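PDB 3SDO: nitrilotriacetate monooxygenase from Burkholderia pseudomallei, which probably acts as an FMN-dependent monooxygenase of the NtaA/SnaA/DszA family, using molecular oxygen to oxidise a substrate such as nitrilotriacetate. Local coordinates for residues A[216-221]-A[230-235]; A[224-229]-A[251-256]; A[309-314]-A[326-331]; A[316-321]-A[350-355]. All coordinates share one frame; numbering follows the deposited sequence.

Contact 1 (A[216-221]-A[230-235])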
loop_
_atom_site.group_PDB
_atom_site.type_symbol
_atom_site.label_atom_id
_atom_site.label_comp_id
_atom_site.label_asym_id
_atom_site.label_seq_id
_atom_site.Cartn_x
_atom_site.Cartn_y
_atom_site.Cartn_z
ATOM N N ILE A 216 1.715 6.199 -15.709
ATOM C CA ILE A 216 0.479 6.872 -15.323
ATOM C C ILE A 216 -0.694 6.334 -16.136
ATOM O O ILE A 216 -0.696 6.398 -17.383
ATOM C CB ILE A 216 0.564 8.406 -15.511
ATOM C CG1 ILE A 216 1.743 8.986 -14.739
ATOM C CG2 ILE A 216 -0.750 9.101 -15.077
ATOM C CD1 ILE A 216 1.825 8.600 -13.268
ATOM N N PHE A 217 -1.676 5.809 -15.405
ATOM C CA PHE A 217 -2.956 5.375 -15.933
ATOM C C PHE A 217 -4.011 6.399 -15.540
ATOM O O PHE A 217 -3.944 7.000 -14.456
ATOM C CB PHE A 217 -3.336 4.007 -15.349
ATOM C CG PHE A 217 -2.579 2.861 -15.953
ATOM C CD1 PHE A 217 -1.247 2.683 -15.692
ATOM C CD2 PHE A 217 -3.225 1.949 -16.761
ATOM C CE1 PHE A 217 -0.565 1.635 -16.238
ATOM C CE2 PHE A 217 -2.547 0.910 -17.350
ATOM C CZ PHE A 217 -1.220 0.759 -17.098
ATOM N N GLN A 218 -4.978 6.613 -16.422
ATOM C CA GLN A 218 -6.124 7.461 -16.089
ATOM C C GLN A 218 -7.373 6.937 -16.774
ATOM O O GLN A 218 -7.283 6.182 -17.720
ATOM C CB GLN A 218 -5.869 8.906 -16.509
ATOM C CG GLN A 218 -4.766 9.596 -15.757
ATOM C CD GLN A 218 -4.512 10.995 -16.233
ATOM O OE1 GLN A 218 -5.388 11.635 -16.834
ATOM N NE2 GLN A 218 -3.274 11.474 -16.013
ATOM N N ALA A 219 -8.538 7.320 -16.283
ATOM C CA ALA A 219 -9.800 6.895 -16.913
ATOM C C ALA A 219 -10.810 8.015 -17.084
ATOM O O ALA A 219 -12.008 7.768 -17.100
ATOM C CB ALA A 219 -10.413 5.755 -16.129
ATOM N N GLY A 220 -10.343 9.243 -17.273
ATOM C CA GLY A 220 -11.268 10.361 -17.483
ATOM C C GLY A 220 -12.140 10.122 -18.718
ATOM O O GLY A 220 -11.669 9.608 -19.727
ATOM N N SER A 221 -13.410 10.493 -18.612
ATOM C CA SER A 221 -14.398 10.259 -19.648
ATOM C C SER A 221 -15.139 11.537 -20.037
ATOM O O SER A 221 -15.672 11.646 -21.139
ATOM C CB SER A 221 -15.397 9.231 -19.143
ATOM O OG SER A 221 -16.006 9.697 -17.958
ATOM N N GLY A 230 -4.891 13.169 -22.212
ATOM C CA GLY A 230 -4.040 13.581 -23.340
ATOM C C GLY A 230 -2.784 14.331 -22.925
ATOM O O GLY A 230 -1.712 14.123 -23.509
ATOM N N ARG A 231 -2.901 15.175 -21.898
ATOM C CA ARG A 231 -1.768 15.954 -21.409
ATOM C C ARG A 231 -0.828 15.175 -20.503
ATOM O O ARG A 231 0.332 15.570 -20.357
ATOM C CB ARG A 231 -2.251 17.163 -20.623
ATOM C CG ARG A 231 -2.829 18.262 -21.512
ATOM C CD ARG A 231 -3.765 19.164 -20.741
ATOM N NE ARG A 231 -3.209 19.550 -19.447
ATOM C CZ ARG A 231 -3.917 19.676 -18.317
ATOM N NH1 ARG A 231 -5.234 19.440 -18.277
ATOM N NH2 ARG A 231 -3.299 20.044 -17.202
ATOM N N SER A 232 -1.316 14.099 -19.868
ATOM C CA SER A 232 -0.531 13.481 -18.768
ATOM C C SER A 232 -0.592 11.954 -18.603
ATOM O O SER A 232 0.187 11.409 -17.832
ATOM C CB SER A 232 -0.884 14.148 -17.424
ATOM O OG SER A 232 -2.211 13.797 -16.997
ATOM N N ALA A 233 -1.460 11.250 -19.318
ATOM C CA ALA A 233 -1.524 9.784 -19.147
ATOM C C ALA A 233 -0.590 9.038 -20.103
ATOM O O ALA A 233 -0.394 9.466 -21.241
ATOM C CB ALA A 233 -2.944 9.306 -19.329
ATOM N N ASP A 234 -0.046 7.915 -19.638
ATOM C CA ASP A 234 0.660 6.939 -20.490
ATOM C C ASP A 234 -0.301 5.894 -21.026
ATOM O O ASP A 234 -0.064 5.308 -22.085
ATOM C CB ASP A 234 1.749 6.228 -19.695
ATOM C CG ASP A 234 2.788 7.184 -19.169
ATOM O OD1 ASP A 234 3.353 7.928 -19.989
ATOM O OD2 ASP A 234 3.052 7.190 -17.951
ATOM N N ALA A 235 -1.371 5.637 -20.274
ATOM C CA ALA A 235 -2.348 4.618 -20.623
ATOM C C ALA A 235 -3.697 5.059 -20.071
ATOM O O ALA A 235 -3.769 5.618 -18.985
ATOM C CB ALA A 235 -1.957 3.265 -20.039
#

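Contact 2 (A[224-229]-A[251-256])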
loop_
_atom_site.group_PDB
_atom_site.type_symbol
_atom_site.label_atom_id
_atom_site.label_comp_id
_atom_site.label_asym_id
_atom_site.label_seq_id
_atom_site.Cartn_x
_atom_site.Cartn_y
_atom_site.Cartn_z
ATOM N N ASP A 224 -13.089 17.337 -19.651
ATOM C CA ASP A 224 -11.879 17.650 -18.881
ATOM C C ASP A 224 -11.041 16.383 -18.625
ATOM O O ASP A 224 -9.810 16.430 -18.645
ATOM C CB ASP A 224 -12.221 18.280 -17.531
ATOM C CG ASP A 224 -12.765 19.699 -17.653
ATOM O OD1 ASP A 224 -12.696 20.303 -18.734
ATOM O OD2 ASP A 224 -13.284 20.203 -16.641
ATOM N N GLY A 225 -11.721 15.272 -18.341
ATOM C CA GLY A 225 -11.045 13.988 -18.123
ATOM C C GLY A 225 -10.186 13.574 -19.312
ATOM O O GLY A 225 -9.029 13.190 -19.156
ATOM N N ILE A 226 -10.746 13.671 -20.506
ATOM C CA ILE A 226 -10.034 13.296 -21.733
ATOM C C ILE A 226 -8.834 14.208 -21.957
ATOM O O ILE A 226 -7.750 13.764 -22.322
ATOM C CB ILE A 226 -10.986 13.302 -22.942
ATOM C CG1 ILE A 226 -11.935 12.117 -22.827
ATOM C CG2 ILE A 226 -10.220 13.214 -24.277
ATOM C CD1 ILE A 226 -13.108 12.146 -23.805
ATOM N N ASP A 227 -9.028 15.495 -21.710
ATOM C CA ASP A 227 -7.958 16.446 -21.865
ATOM C C ASP A 227 -6.806 16.199 -20.874
ATOM O O ASP A 227 -5.627 16.275 -21.234
ATOM C CB ASP A 227 -8.493 17.859 -21.688
ATOM C CG ASP A 227 -7.561 18.890 -22.262
ATOM O OD1 ASP A 227 -7.218 18.771 -23.465
ATOM O OD2 ASP A 227 -7.165 19.799 -21.507
ATOM N N LEU A 228 -7.139 15.928 -19.621
ATOM C CA LEU A 228 -6.099 15.586 -18.663
ATOM C C LEU A 228 -5.360 14.342 -19.141
ATOM O O LEU A 228 -4.141 14.304 -19.075
ATOM C CB LEU A 228 -6.675 15.370 -17.259
ATOM C CG LEU A 228 -5.666 15.063 -16.156
ATOM C CD1 LEU A 228 -4.611 16.121 -16.038
ATOM C CD2 LEU A 228 -6.412 14.855 -14.820
ATOM N N ALA A 229 -6.084 13.341 -19.637
ATOM C CA ALA A 229 -5.440 12.093 -20.107
ATOM C C ALA A 229 -4.454 12.369 -21.240
ATOM O O ALA A 229 -3.329 11.865 -21.241
ATOM C CB ALA A 229 -6.489 11.059 -20.544
ATOM N N ARG A 251 -10.154 8.110 -30.480
ATOM C CA ARG A 251 -9.801 9.250 -31.341
ATOM C C ARG A 251 -9.610 10.539 -30.560
ATOM O O ARG A 251 -8.683 11.291 -30.836
ATOM C CB ARG A 251 -10.861 9.461 -32.449
ATOM C CG ARG A 251 -10.864 8.357 -33.513
ATOM C CD ARG A 251 -11.526 8.759 -34.839
ATOM N NE ARG A 251 -12.985 8.755 -34.761
ATOM C CZ ARG A 251 -13.753 9.824 -34.529
ATOM N NH1 ARG A 251 -13.225 11.040 -34.337
ATOM N NH2 ARG A 251 -15.072 9.673 -34.485
ATOM N N ARG A 252 -10.467 10.778 -29.571
ATOM C CA ARG A 252 -10.367 11.988 -28.745
ATOM C C ARG A 252 -9.121 11.997 -27.863
ATOM O O ARG A 252 -8.457 13.035 -27.736
ATOM C CB ARG A 252 -11.631 12.156 -27.886
ATOM C CG ARG A 252 -12.891 12.344 -28.699
ATOM C CD ARG A 252 -14.125 12.408 -27.814
ATOM N NE ARG A 252 -14.162 13.635 -27.025
ATOM C CZ ARG A 252 -14.954 13.821 -25.971
ATOM N NH1 ARG A 252 -15.753 12.841 -25.545
ATOM N NH2 ARG A 252 -14.934 14.985 -25.322
ATOM N N VAL A 253 -8.796 10.845 -27.265
ATOM C CA VAL A 253 -7.626 10.741 -26.383
ATOM C C VAL A 253 -6.343 10.957 -27.202
ATOM O O VAL A 253 -5.438 11.712 -26.808
ATOM C CB VAL A 253 -7.571 9.380 -25.668
ATOM C CG1 VAL A 253 -6.153 9.151 -25.045
ATOM C CG2 VAL A 253 -8.711 9.283 -24.624
ATOM N N LYS A 254 -6.273 10.322 -28.361
ATOM C CA LYS A 254 -5.109 10.487 -29.225
ATOM C C LYS A 254 -4.961 11.928 -29.707
ATOM O O LYS A 254 -3.847 12.471 -29.686
ATOM C CB LYS A 254 -5.160 9.502 -30.401
ATOM C CG LYS A 254 -5.106 8.026 -29.961
ATOM C CD LYS A 254 -3.707 7.463 -29.707
ATOM C CE LYS A 254 -3.836 5.971 -29.305
ATOM N NZ LYS A 254 -2.594 5.224 -29.054
ATOM N N ALA A 255 -6.053 12.568 -30.129
ATOM C CA ALA A 255 -5.975 13.987 -30.556
ATOM C C ALA A 255 -5.601 14.887 -29.374
ATOM O O ALA A 255 -4.836 15.842 -29.516
ATOM C CB ALA A 255 -7.295 14.449 -31.188
ATOM N N ALA A 256 -6.144 14.599 -28.202
ATOM C CA ALA A 256 -5.800 15.383 -27.011
ATOM C C ALA A 256 -4.295 15.268 -26.738
ATOM O O ALA A 256 -3.669 16.257 -26.383
ATOM C CB ALA A 256 -6.633 14.948 -25.774
HETATM O O HOH W 1 -4.556 18.345 -24.631
#

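Contact 3 (A[309-314]-A[326-331])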
loop_
_atom_site.group_PDB
_atom_site.type_symbol
_atom_site.label_atom_id
_atom_site.label_comp_id
_atom_site.label_asym_id
_atom_site.label_seq_id
_atom_site.Cartn_x
_atom_site.Cartn_y
_atom_site.Cartn_z
ATOM N N GLN A 309 -40.246 4.235 -7.582
ATOM C CA GLN A 309 -40.641 4.759 -6.274
ATOM C C GLN A 309 -40.916 3.644 -5.244
ATOM O O GLN A 309 -41.896 3.700 -4.492
ATOM C CB GLN A 309 -41.860 5.689 -6.420
ATOM C CG GLN A 309 -41.619 6.866 -7.373
ATOM C CD GLN A 309 -42.740 7.895 -7.379
ATOM O OE1 GLN A 309 -43.880 7.596 -7.739
ATOM N NE2 GLN A 309 -42.397 9.140 -7.048
ATOM N N GLN A 310 -40.024 2.653 -5.217
ATOM C CA GLN A 310 -40.083 1.512 -4.291
ATOM C C GLN A 310 -41.319 0.629 -4.417
ATOM O O GLN A 310 -41.753 0.007 -3.449
ATOM C CB GLN A 310 -39.908 1.946 -2.841
ATOM C CG GLN A 310 -38.528 2.564 -2.593
ATOM C CD GLN A 310 -38.607 4.030 -2.309
ATOM O OE1 GLN A 310 -38.802 4.847 -3.219
ATOM N NE2 GLN A 310 -38.456 4.389 -1.032
ATOM N N HIS A 311 -41.825 0.518 -5.630
ATOM C CA HIS A 311 -42.896 -0.418 -5.912
ATOM C C HIS A 311 -42.462 -1.840 -5.547
ATOM O O HIS A 311 -41.324 -2.228 -5.796
ATOM C CB HIS A 311 -43.298 -0.338 -7.387
ATOM C CG HIS A 311 -44.515 -1.134 -7.717
ATOM N ND1 HIS A 311 -45.790 -0.696 -7.434
ATOM C CD2 HIS A 311 -44.651 -2.336 -8.327
ATOM C CE1 HIS A 311 -46.662 -1.606 -7.842
ATOM N NE2 HIS A 311 -45.996 -2.603 -8.397
ATOM N N ASP A 312 -43.383 -2.596 -4.954
ATOM C CA ASP A 312 -43.103 -3.949 -4.494
ATOM C C ASP A 312 -43.443 -4.943 -5.599
ATOM O O ASP A 312 -44.585 -5.402 -5.733
ATOM C CB ASP A 312 -43.872 -4.265 -3.202
ATOM C CG ASP A 312 -43.737 -5.712 -2.783
ATOM O OD1 ASP A 312 -42.749 -6.357 -3.206
ATOM O OD2 ASP A 312 -44.643 -6.213 -2.065
ATOM N N PHE A 313 -42.426 -5.261 -6.394
ATOM C CA PHE A 313 -42.582 -6.148 -7.527
ATOM C C PHE A 313 -42.649 -7.619 -7.100
ATOM O O PHE A 313 -42.941 -8.491 -7.928
ATOM C CB PHE A 313 -41.423 -5.953 -8.510
ATOM C CG PHE A 313 -41.565 -4.740 -9.396
ATOM C CD1 PHE A 313 -42.313 -4.805 -10.575
ATOM C CD2 PHE A 313 -40.955 -3.539 -9.061
ATOM C CE1 PHE A 313 -42.432 -3.705 -11.396
ATOM C CE2 PHE A 313 -41.068 -2.426 -9.879
ATOM C CZ PHE A 313 -41.817 -2.497 -11.038
ATOM N N SER A 314 -42.366 -7.897 -5.824
ATOM C CA SER A 314 -42.401 -9.274 -5.296
ATOM C C SER A 314 -43.811 -9.876 -5.329
ATOM O O SER A 314 -43.962 -11.102 -5.282
ATOM C CB SER A 314 -41.828 -9.321 -3.859
ATOM O OG SER A 314 -42.760 -8.830 -2.886
ATOM N N GLY A 326 -47.650 1.336 -15.807
ATOM C CA GLY A 326 -47.613 2.655 -16.466
ATOM C C GLY A 326 -48.066 3.842 -15.628
ATOM O O GLY A 326 -47.575 4.962 -15.823
ATOM N N THR A 327 -49.001 3.606 -14.705
ATOM C CA THR A 327 -49.476 4.650 -13.776
ATOM C C THR A 327 -48.410 5.064 -12.748
ATOM O O THR A 327 -48.417 6.197 -12.255
ATOM C CB THR A 327 -50.789 4.206 -13.042
ATOM O OG1 THR A 327 -51.895 4.319 -13.947
ATOM C CG2 THR A 327 -51.079 5.065 -11.806
ATOM N N LEU A 328 -47.496 4.156 -12.420
ATOM C CA LEU A 328 -46.483 4.447 -11.398
ATOM C C LEU A 328 -45.521 5.552 -11.843
ATOM O O LEU A 328 -45.115 5.601 -12.999
ATOM C CB LEU A 328 -45.662 3.193 -11.056
ATOM C CG LEU A 328 -46.395 1.980 -10.485
ATOM C CD1 LEU A 328 -45.384 0.809 -10.368
ATOM C CD2 LEU A 328 -47.096 2.297 -9.151
ATOM N N GLY A 329 -45.154 6.417 -10.908
ATOM C CA GLY A 329 -44.140 7.439 -11.148
ATOM C C GLY A 329 -42.721 6.927 -10.906
ATOM O O GLY A 329 -42.504 5.731 -10.721
ATOM N N SER A 330 -41.763 7.859 -10.905
ATOM C CA SER A 330 -40.350 7.571 -10.671
ATOM C C SER A 330 -39.692 8.778 -9.966
ATOM O O SER A 330 -40.144 9.928 -10.112
ATOM C CB SER A 330 -39.666 7.265 -12.008
ATOM O OG SER A 330 -38.272 7.036 -11.847
ATOM N N ASP A 331 -38.645 8.511 -9.191
ATOM C CA ASP A 331 -37.900 9.563 -8.500
ATOM C C ASP A 331 -36.816 10.144 -9.422
ATOM O O ASP A 331 -35.620 9.968 -9.177
ATOM C CB ASP A 331 -37.272 9.014 -7.206
ATOM C CG ASP A 331 -38.321 8.550 -6.189
ATOM O OD1 ASP A 331 -39.264 9.320 -5.924
ATOM O OD2 ASP A 331 -38.207 7.425 -5.654
HETATM O O HOH W 2 -37.945 5.825 -8.132
#

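Contact 4 (A[316-321]-A[350-355])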
loop_
_atom_site.group_PDB
_atom_site.type_symbol
_atom_site.label_atom_id
_atom_site.label_comp_id
_atom_site.label_asym_id
_atom_site.label_seq_id
_atom_site.Cartn_x
_atom_site.Cartn_y
_atom_site.Cartn_z
ATOM N N TYR A 316 -45.792 -10.022 -7.904
ATOM C CA TYR A 316 -46.135 -10.526 -9.234
ATOM C C TYR A 316 -45.485 -11.859 -9.523
ATOM O O TYR A 316 -44.396 -12.144 -9.031
ATOM C CB TYR A 316 -45.723 -9.528 -10.315
ATOM C CG TYR A 316 -46.254 -8.144 -10.089
ATOM C CD1 TYR A 316 -47.598 -7.860 -10.248
ATOM C CD2 TYR A 316 -45.412 -7.118 -9.702
ATOM C CE1 TYR A 316 -48.084 -6.592 -10.034
ATOM C CE2 TYR A 316 -45.884 -5.845 -9.506
ATOM C CZ TYR A 316 -47.221 -5.591 -9.649
ATOM O OH TYR A 316 -47.684 -4.325 -9.419
ATOM N N PRO A 317 -46.141 -12.693 -10.352
ATOM C CA PRO A 317 -45.446 -13.920 -10.775
ATOM C C PRO A 317 -44.208 -13.596 -11.621
ATOM O O PRO A 317 -44.299 -12.826 -12.567
ATOM C CB PRO A 317 -46.493 -14.654 -11.601
ATOM C CG PRO A 317 -47.451 -13.604 -12.020
ATOM C CD PRO A 317 -47.491 -12.602 -10.926
ATOM N N LEU A 318 -43.068 -14.187 -11.268
ATOM C CA LEU A 318 -41.800 -13.911 -11.953
ATOM C C LEU A 318 -41.855 -14.219 -13.434
ATOM O O LEU A 318 -41.337 -13.466 -14.253
ATOM C CB LEU A 318 -40.643 -14.685 -11.301
ATOM C CG LEU A 318 -40.045 -14.002 -10.069
ATOM C CD1 LEU A 318 -39.113 -14.921 -9.295
ATOM C CD2 LEU A 318 -39.305 -12.728 -10.516
ATOM N N ASP A 319 -42.515 -15.320 -13.776
ATOM C CA ASP A 319 -42.532 -15.803 -15.146
ATOM C C ASP A 319 -43.832 -15.427 -15.845
ATOM O O ASP A 319 -44.096 -15.892 -16.945
ATOM C CB ASP A 319 -42.243 -17.309 -15.167
ATOM C CG ASP A 319 -40.852 -17.623 -14.639
ATOM O OD1 ASP A 319 -39.881 -17.040 -15.170
ATOM O OD2 ASP A 319 -40.713 -18.417 -13.677
ATOM N N GLY A 320 -44.630 -14.558 -15.222
ATOM C CA GLY A 320 -45.745 -13.932 -15.914
ATOM C C GLY A 320 -45.264 -12.712 -16.687
ATOM O O GLY A 320 -44.117 -12.309 -16.544
ATOM N N PRO A 321 -46.148 -12.110 -17.506
ATOM C CA PRO A 321 -45.790 -10.895 -18.237
ATOM C C PRO A 321 -45.337 -9.783 -17.301
ATOM O O PRO A 321 -45.744 -9.752 -16.148
ATOM C CB PRO A 321 -47.095 -10.501 -18.945
ATOM C CG PRO A 321 -48.194 -11.203 -18.182
ATOM C CD PRO A 321 -47.549 -12.506 -17.752
ATOM N N THR A 350 -41.098 -11.412 -19.717
ATOM C CA THR A 350 -41.651 -11.696 -18.406
ATOM C C THR A 350 -41.025 -10.723 -17.402
ATOM O O THR A 350 -40.057 -10.028 -17.724
ATOM C CB THR A 350 -41.342 -13.144 -17.999
ATOM O OG1 THR A 350 -39.915 -13.325 -17.916
ATOM C CG2 THR A 350 -41.943 -14.131 -19.023
ATOM N N LEU A 351 -41.565 -10.692 -16.184
ATOM C CA LEU A 351 -41.018 -9.865 -15.119
ATOM C C LEU A 351 -39.580 -10.275 -14.807
ATOM O O LEU A 351 -38.738 -9.416 -14.578
ATOM C CB LEU A 351 -41.856 -9.975 -13.852
ATOM C CG LEU A 351 -41.268 -9.317 -12.601
ATOM C CD1 LEU A 351 -40.898 -7.848 -12.852
ATOM C CD2 LEU A 351 -42.232 -9.458 -11.397
ATOM N N ARG A 352 -39.320 -11.580 -14.781
ATOM C CA ARG A 352 -37.972 -12.096 -14.519
ATOM C C ARG A 352 -37.013 -11.594 -15.593
ATOM O O ARG A 352 -35.953 -11.092 -15.275
ATOM C CB ARG A 352 -37.951 -13.631 -14.469
ATOM C CG ARG A 352 -36.649 -14.198 -13.896
ATOM C CD ARG A 352 -36.465 -15.675 -14.206
ATOM N NE ARG A 352 -37.506 -16.499 -13.583
ATOM C CZ ARG A 352 -37.456 -17.027 -12.361
ATOM N NH1 ARG A 352 -36.413 -16.835 -11.563
ATOM N NH2 ARG A 352 -38.479 -17.756 -11.927
ATOM N N GLU A 353 -37.412 -11.692 -16.860
ATOM C CA GLU A 353 -36.541 -11.283 -17.981
ATOM C C GLU A 353 -36.293 -9.778 -17.932
ATOM O O GLU A 353 -35.182 -9.334 -18.148
ATOM C CB GLU A 353 -37.150 -11.678 -19.339
ATOM C CG GLU A 353 -37.109 -13.170 -19.601
ATOM C CD GLU A 353 -37.955 -13.599 -20.809
ATOM O OE1 GLU A 353 -38.967 -12.930 -21.128
ATOM O OE2 GLU A 353 -37.617 -14.635 -21.422
ATOM N N VAL A 354 -37.327 -8.995 -17.614
ATOM C CA VAL A 354 -37.124 -7.551 -17.456
ATOM C C VAL A 354 -36.172 -7.255 -16.309
ATOM O O VAL A 354 -35.247 -6.464 -16.484
ATOM C CB VAL A 354 -38.423 -6.766 -17.223
ATOM C CG1 VAL A 354 -38.093 -5.349 -16.778
ATOM C CG2 VAL A 354 -39.270 -6.762 -18.486
ATOM N N ALA A 355 -36.376 -7.891 -15.155
ATOM C CA ALA A 355 -35.582 -7.586 -13.951
ATOM C C ALA A 355 -34.104 -7.860 -14.197
ATOM O O ALA A 355 -33.240 -7.094 -13.740
ATOM C CB ALA A 355 -36.060 -8.400 -12.739
HETATM O O HOH W 3 -39.139 -15.758 -17.369
#

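Contact 1 (A[216-221]-A[230-235])
Ile216, Phe217 and Gln218 pair with Asp234 and Ala235 inside a beta-alpha-beta crossover, in which strand 215-218 runs through helix 223-232 to the neighbouring parallel strand 235-238. The register is fixed by the bridge of Phe217 with Ala235. Ala235 N donates to Ile216 O (3.1 Å), and Ala235 O in turn accepts from Gln218 N (3.0 Å). Ile216 O is gripped twice, because Asp234 N also donates to it, at 2.8 Å. The carboxylate of Asp234 extends the ladder by one bond: its CG lies beside its own backbone N (chi1 -61°), and OD2 takes the N-H of Ile216 through its anti lone pair, at 2.8 Å and nearly straight (175°).

Ala235 CB sits over one face of the Phe217 ring, 3.8 Å from its centroid and offset toward the rim near CE2, a CH-pi contact between neighbours on the same face of the sheet. Gln218 reaches with its chain extended beyond CG to Ser232. Its NE2 donates to Ser232 OG at 2.7 Å, with the hydroxyl close to the amide plane, while Ala233 CB packs against CD. Ser232 OG is also bonded to Leu228 O, so the hydroxyl links the Gln218 amide to the carbonyl of Leu228 in helix 223-232.

Trp126 and Val128 of strand 124-129 bond to Phe217 on its other strand edge. Ser221, predicted to bind FMN, follows at the C-terminal end of strand 215-218, the position where TIM barrels of the luciferase-like family carry their active sites.

Contact 2 (A[224-229]-A[251-256])
Ile226 is the residue of helix 224-229 that meets helix 251-256 most fully, and its two branches make different contacts, one aliphatic and one with a charged group. The axes of the short segments approach to 8.3 Å and cross at -50°. CG2, anti to the backbone N, lies over the backbone of Arg252 and reaches Val253 CG2 at 4.2 Å and Ala256 CB at 4.3 Å. Ala256 CB also rests 3.8 Å from Ile226 O, so a methyl group meets the helix backbone directly.

Against the charged group, the other branch does the touching. Ile226 CD1 stands over the centre of the Arg252 guanidinium, 3.2 Å above its plane and 3.3 Å from CZ, and the two side chains cross at about a right angle. A bend at chi3 (70°) turns NE away from the extended line of the arginine chain. Arg252 NH2 of the same group forms a salt bridge with Asp223 OD1.

Polar contact between the segments runs through water. One molecule donates both to Asp227 OD1 and to Ala256 O, each at 2.9 Å, and no direct hydrogen bond joins the helices here.

Val253 and Ala229 both touch Val236 of strand 235-238, which places the pair against the barrel. The chemistry implies a mixed interface: buried Ile226 and Val253 give an aliphatic centre, while Arg252, used by its face for packing and through NH2 for charge pairing, lies with Asp227 and the water at the partly exposed margin.

Contact 3 (A[309-314]-A[326-331])
Gln309 meets Gly329, Ser330 and Asp331 with its whole side chain. Extended beyond CG, it lies against the opposing backbone: CG is 3.6 Å from Ser330 CA, and OE1 comes within 3.4 Å of Gly329 CA, so the amide packs directly on the glycine backbone. The amide ends in a weak hydrogen bond, NE2 to Asp331 OD1 at 3.3 Å; the donor geometry is straight (167°), but the amide and carboxylate planes are turned 60° apart. A water adds a bridge, accepting from Gln309 N and Asp331 N and donating to Asp331 OD2, so it joins two backbone N-H groups and one carboxylate oxygen.

Gln310 OE1 comes near Asp331 OD2, an approach of two acceptors with no hydrogen bond between them. The chain then turns into His311.

His311 forms the second half of the contact. Its CG is anti to the backbone N (chi1 -172°), and Leu328 CD1 lies over one face of the imidazole, 3.5 Å from the centroid and displaced toward ND1 and CG: a CH-pi contact in which the side chains cross at about a right angle. The ring is fixed further by NE2, bonded to Tyr316 OH, and by His311 CD2 standing over the centre of the Phe313 ring.

Asp312 OD1 then accepts from Ser314 N at 3.1 Å, an Asx turn. Together these features belong to an irregular surface loop, the excursion between helices 297-307 and 334-346, held by side chains and water without beta pairing.

Contact 4 (A[316-321]-A[350-355])
Thr350 occupies the N-cap of helix 351-363, and the loop 316-321 packs against this helix start with a type I beta turn, Pro317 to Gly320. Thr350 and Glu353 form a capping box: Glu353 N donates to Thr350 OG1 (3.2 Å), and Thr350 N donates to Glu353 OE1 (3.0 Å). Across the contact, the CA and CB of Thr350 lie by Gly320 O, while its CG2 lies 3.5 Å from Asp319 O.

Leu351 N, in the first turn, is taken up by Gly320 O at 3.0 Å, nearly along the C=O axis. Its CB is directed toward the loop, and CD2 meets Tyr316 CB at 3.7 Å; Phe322 and Leu304 also touch this leucine.

Arg352 N donates to Leu318 O at 2.8 Å, so the turn supplies acceptors to two successive N-H groups of the helix start. The arginine chain bends at chi3 (-64°), and its guanidinium carries Leu318 CB over one face, offset toward the rim. Its edge takes the Asp319 carboxylate side-on: the two planes are 26° apart, and each oxygen is met on its syn side. OD1 of Asp319 also accepts from a water that bonds to Thr350 OG1. The two bonds of the salt bridge are almost straight, Arg352 NE to Asp319 OD1 and Arg352 NH2 to Asp319 OD2, both at 2.9 Å.

Overall arrangement
From the N terminus, contact 1 closes first, over the helix that joins strand 215-218 to strand 235-238. Contact 2 opens inside that span, on helix 223-232, and closes later on helix 243-259, so the two cross; their centres are 8 Å apart, and Gly230 CA touches Ala256 CB at 3.8 Å. Together they tie two barrel strands to two outer helices. Further along, contact 3 closes a loop within the excursion after helix 297-307, while contact 4 starts inside it and ends on helix 351-363, another crossing pair, linked by His311 and Tyr316. This pair lies about 40 to 43 Å, centre to centre, from the first.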